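Local structure of ornithine decarboxylase (Entamoeba histolytica, 4AIB) at residues K309-K317 and L345-L356. The protein probably catalyses the pyridoxal 5'-phosphate-dependent decarboxylation of L-ornithine to putrescine, the entry step of polyamine synthesis, as a homodimer. Residues are numbered along the deposited sequence; the frame is centred on the assembly and turned at random.
Sequences KSCECITQK and LPEMEPGKDWLL
Glu312 pairs antiparallel with Leu356, Leu356 N reaching Glu312 O at 3.2 Å in a nearly straight bond, while the return bond from Glu312 N and the next one, Ile314 N to Trp354 O, are weak. Beyond this short pairing the chain of 309-317 turns, and Thr315 carries on the contact through its side chain. Its OG1 donates to Asp353 OD1 (2.6 Å), on the lone pair facing away from the other carboxylate oxygen, and accepts from Trp354 N (3.2 Å). A chi1 of 41°, which sets OG1 between the backbone N and the carbonyl carbon, leaves CG2 to lie against Lys352 O and the Trp354 side chain. Asp353 OD2 meanwhile takes the N-H of Glu349 at 171°, so the carboxylate is held from both ends and ties the 349-353 turn to Thr315.

The Cys313 side chain packs toward Met348 and Leu345: with chi1 179° swinging SG away from the backbone N, Cys313 SG lies 3.6 Å from Met348 SD, and Cys313 CB meets Leu345 CD2. Cys311 SG touches Leu355 CD2 (3.9 Å). Ile314 CD1 comes against Leu356 CB, the two side chains crossing at a slant, with Leu13 of helix 6-16 also against the isoleucine.

The short strand thus edges the C-terminal beta domain of this class-II decarboxylase, beside 354-360, away from the pyridoxal-binding barrel. Few backbone bonds hold it; the joining is shared between the Thr315 hydroxyl and the sulfur and aliphatic packing, and the buried Asp353 carboxylate, shared between a hydroxyl and an amide, is probably stabilised as an anion.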
loop_
_atom_site.group_PDB
_atom_site.type_symbol
_atom_site.label_atom_id
_atom_site.label_comp_id
_atom_site.label_asym_id
_atom_site.label_seq_id
_atom_site.Cartn_x
_atom_site.Cartn_y
_atom_site.Cartn_z
ATOM N N LYS A 309 -3.586 -8.317 -13.804
ATOM C CA LYS A 309 -3.535 -9.677 -14.329
ATOM C C LYS A 309 -4.544 -9.839 -15.470
ATOM O O LYS A 309 -5.152 -8.859 -15.905
ATOM C CB LYS A 309 -3.808 -10.686 -13.206
ATOM C CG LYS A 309 -2.715 -11.731 -13.007
ATOM C CD LYS A 309 -2.760 -12.849 -14.039
ATOM C CE LYS A 309 -1.589 -13.803 -13.865
ATOM N NZ LYS A 309 -1.573 -14.870 -14.903
ATOM N N SER A 310 -4.711 -11.072 -15.948
ATOM C CA SER A 310 -5.611 -11.379 -17.063
ATOM C C SER A 310 -7.078 -11.132 -16.722
ATOM O O SER A 310 -7.549 -11.517 -15.651
ATOM C CB SER A 310 -5.418 -12.826 -17.526
ATOM O OG SER A 310 -4.101 -13.041 -18.001
ATOM N N CYS A 311 -7.786 -10.486 -17.647
ATOM C CA CYS A 311 -9.201 -10.156 -17.483
ATOM C C CYS A 311 -9.928 -10.231 -18.825
ATOM O O CYS A 311 -9.295 -10.363 -19.873
ATOM C CB CYS A 311 -9.350 -8.752 -16.898
ATOM S SG CYS A 311 -8.921 -7.431 -18.053
ATOM N N GLU A 312 -11.254 -10.130 -18.791
ATOM C CA GLU A 312 -12.060 -10.129 -20.012
ATOM C C GLU A 312 -13.268 -9.193 -19.924
ATOM O O GLU A 312 -13.776 -8.913 -18.835
ATOM C CB GLU A 312 -12.493 -11.555 -20.390
ATOM C CG GLU A 312 -13.139 -12.350 -19.263
ATOM C CD GLU A 312 -13.701 -13.680 -19.728
ATOM O OE1 GLU A 312 -12.907 -14.618 -19.952
ATOM O OE2 GLU A 312 -14.938 -13.795 -19.859
ATOM N N CYS A 313 -13.710 -8.702 -21.080
ATOM C CA CYS A 313 -14.879 -7.834 -21.152
ATOM C C CYS A 313 -16.156 -8.668 -21.182
ATOM O O CYS A 313 -16.517 -9.234 -22.215
ATOM C CB CYS A 313 -14.802 -6.920 -22.372
ATOM S SG CYS A 313 -16.238 -5.842 -22.549
ATOM N N ILE A 314 -16.833 -8.719 -20.038
ATOM C CA ILE A 314 -17.988 -9.595 -19.817
ATOM C C ILE A 314 -19.279 -9.104 -20.484
ATOM O O ILE A 314 -20.108 -9.909 -20.923
ATOM C CB ILE A 314 -18.181 -9.849 -18.296
ATOM C CG1 ILE A 314 -17.575 -11.194 -17.895
ATOM C CG2 ILE A 314 -19.645 -9.834 -17.885
ATOM C CD1 ILE A 314 -16.073 -11.273 -18.039
ATOM N N THR A 315 -19.425 -7.784 -20.565
ATOM C CA THR A 315 -20.642 -7.141 -21.067
ATOM C C THR A 315 -20.942 -7.429 -22.536
ATOM O O THR A 315 -22.108 -7.526 -22.925
ATOM C CB THR A 315 -20.582 -5.618 -20.863
ATOM O OG1 THR A 315 -19.260 -5.159 -21.168
ATOM C CG2 THR A 315 -20.918 -5.261 -19.424
ATOM N N GLN A 316 -19.893 -7.554 -23.347
ATOM C CA GLN A 316 -20.045 -7.926 -24.755
ATOM C C GLN A 316 -19.271 -9.203 -25.083
ATOM O O GLN A 316 -18.088 -9.327 -24.757
ATOM C CB GLN A 316 -19.646 -6.773 -25.691
ATOM C CG GLN A 316 -18.255 -6.194 -25.461
ATOM C CD GLN A 316 -17.901 -5.075 -26.425
ATOM O OE1 GLN A 316 -16.735 -4.896 -26.776
ATOM N NE2 GLN A 316 -18.903 -4.314 -26.857
ATOM N N LYS A 317 -19.957 -10.150 -25.716
ATOM C CA LYS A 317 -19.361 -11.431 -26.083
ATOM C C LYS A 317 -18.574 -11.297 -27.384
ATOM O O LYS A 317 -19.042 -10.678 -28.342
ATOM C CB LYS A 317 -20.447 -12.510 -26.208
ATOM C CG LYS A 317 -19.940 -13.945 -26.121
ATOM C CD LYS A 317 -19.653 -14.536 -27.495
ATOM C CE LYS A 317 -18.918 -15.864 -27.399
ATOM N NZ LYS A 317 -19.780 -16.966 -26.886
ATOM N N LEU A 345 -8.099 -6.509 -25.935
ATOM C CA LEU A 345 -9.515 -6.327 -25.607
ATOM C C LEU A 345 -10.282 -5.591 -26.708
ATOM O O LEU A 345 -9.714 -4.738 -27.390
ATOM C CB LEU A 345 -9.662 -5.565 -24.284
ATOM C CG LEU A 345 -9.519 -6.346 -22.975
ATOM C CD1 LEU A 345 -9.198 -5.398 -21.832
ATOM C CD2 LEU A 345 -10.775 -7.151 -22.669
ATOM N N PRO A 346 -11.582 -5.909 -26.877
ATOM C CA PRO A 346 -12.399 -5.174 -27.847
ATOM C C PRO A 346 -12.659 -3.743 -27.377
ATOM O O PRO A 346 -12.525 -3.457 -26.184
ATOM C CB PRO A 346 -13.706 -5.970 -27.878
ATOM C CG PRO A 346 -13.782 -6.626 -26.543
ATOM C CD PRO A 346 -12.362 -6.946 -26.174
ATOM N N GLU A 347 -13.013 -2.857 -28.306
ATOM C CA GLU A 347 -13.310 -1.465 -27.970
ATOM C C GLU A 347 -14.498 -1.395 -27.014
ATOM O O GLU A 347 -15.566 -1.944 -27.293
ATOM C CB GLU A 347 -13.581 -0.637 -29.231
ATOM C CG GLU A 347 -13.623 0.867 -28.988
ATOM C CD GLU A 347 -14.069 1.659 -30.205
ATOM O OE1 GLU A 347 -14.955 1.183 -30.947
ATOM O OE2 GLU A 347 -13.536 2.770 -30.413
ATOM N N MET A 348 -14.293 -0.724 -25.885
ATOM C CA MET A 348 -15.297 -0.657 -24.829
ATOM C C MET A 348 -15.848 0.752 -24.640
ATOM O O MET A 348 -15.189 1.738 -24.974
ATOM C CB MET A 348 -14.721 -1.184 -23.512
ATOM C CG MET A 348 -14.444 -2.679 -23.512
ATOM S SD MET A 348 -13.711 -3.278 -21.978
ATOM C CE MET A 348 -12.026 -2.686 -22.130
ATOM N N GLU A 349 -17.064 0.831 -24.105
ATOM C CA GLU A 349 -17.725 2.100 -23.828
ATOM C C GLU A 349 -17.877 2.281 -22.317
ATOM O O GLU A 349 -18.547 1.477 -21.662
ATOM C CB GLU A 349 -19.089 2.149 -24.524
ATOM C CG GLU A 349 -19.810 3.487 -24.435
ATOM C CD GLU A 349 -21.146 3.483 -25.159
ATOM O OE1 GLU A 349 -21.170 3.194 -26.375
ATOM O OE2 GLU A 349 -22.173 3.776 -24.512
ATOM N N PRO A 350 -17.245 3.332 -21.756
ATOM C CA PRO A 350 -17.312 3.604 -20.317
ATOM C C PRO A 350 -18.737 3.905 -19.859
ATOM O O PRO A 350 -19.422 4.736 -20.460
ATOM C CB PRO A 350 -16.418 4.839 -20.145
ATOM C CG PRO A 350 -15.538 4.851 -21.346
ATOM C CD PRO A 350 -16.385 4.304 -22.453
ATOM N N GLY A 351 -19.169 3.222 -18.802
ATOM C CA GLY A 351 -20.534 3.341 -18.301
ATOM C C GLY A 351 -21.427 2.211 -18.783
ATOM O O GLY A 351 -22.513 1.994 -18.242
ATOM N N LYS A 352 -20.964 1.491 -19.803
ATOM C CA LYS A 352 -21.716 0.380 -20.379
ATOM C C LYS A 352 -20.968 -0.943 -20.216
ATOM O O LYS A 352 -21.570 -1.960 -19.868
ATOM C CB LYS A 352 -22.029 0.656 -21.858
ATOM C CG LYS A 352 -23.100 -0.235 -22.477
ATOM C CD LYS A 352 -22.500 -1.433 -23.200
ATOM C CE LYS A 352 -23.579 -2.310 -23.816
ATOM N NZ LYS A 352 -22.998 -3.483 -24.528
ATOM N N ASP A 353 -19.658 -0.919 -20.463
ATOM C CA ASP A 353 -18.830 -2.125 -20.423
ATOM C C ASP A 353 -18.144 -2.348 -19.076
ATOM O O ASP A 353 -17.785 -1.394 -18.383
ATOM C CB ASP A 353 -17.796 -2.107 -21.555
ATOM C CG ASP A 353 -18.415 -2.366 -22.918
ATOM O OD1 ASP A 353 -18.885 -3.498 -23.162
ATOM O OD2 ASP A 353 -18.423 -1.439 -23.753
ATOM N N TRP A 354 -17.967 -3.621 -18.721
ATOM C CA TRP A 354 -17.375 -4.017 -17.444
ATOM C C TRP A 354 -16.271 -5.024 -17.619
ATOM O O TRP A 354 -16.215 -5.741 -18.625
ATOM C CB TRP A 354 -18.445 -4.582 -16.515
ATOM C CG TRP A 354 -19.349 -3.543 -15.891
ATOM C CD1 TRP A 354 -20.254 -2.702 -16.534
ATOM C CD2 TRP A 354 -19.480 -3.215 -14.462
ATOM N NE1 TRP A 354 -20.904 -1.898 -15.634
ATOM C CE2 TRP A 354 -20.490 -2.153 -14.376
ATOM C CE3 TRP A 354 -18.882 -3.673 -13.292
ATOM C CZ2 TRP A 354 -20.866 -1.592 -13.164
ATOM C CZ3 TRP A 354 -19.270 -3.098 -12.076
ATOM C CH2 TRP A 354 -20.239 -2.084 -12.016
ATOM N N LEU A 355 -15.384 -5.086 -16.629
ATOM C CA LEU A 355 -14.256 -6.014 -16.633
ATOM C C LEU A 355 -14.353 -6.985 -15.465
ATOM O O LEU A 355 -14.617 -6.575 -14.337
ATOM C CB LEU A 355 -12.934 -5.246 -16.537
ATOM C CG LEU A 355 -12.248 -4.666 -17.777
ATOM C CD1 LEU A 355 -13.076 -3.588 -18.456
ATOM C CD2 LEU A 355 -10.889 -4.109 -17.386
ATOM N N LEU A 356 -14.144 -8.270 -15.740
ATOM C CA LEU A 356 -14.037 -9.271 -14.683
ATOM C C LEU A 356 -12.597 -9.753 -14.555
ATOM O O LEU A 356 -12.024 -10.284 -15.508
ATOM C CB LEU A 356 -14.986 -10.454 -14.931
ATOM C CG LEU A 356 -14.792 -11.766 -14.150
ATOM C CD1 LEU A 356 -15.130 -11.614 -12.674
ATOM C CD2 LEU A 356 -15.617 -12.889 -14.764
#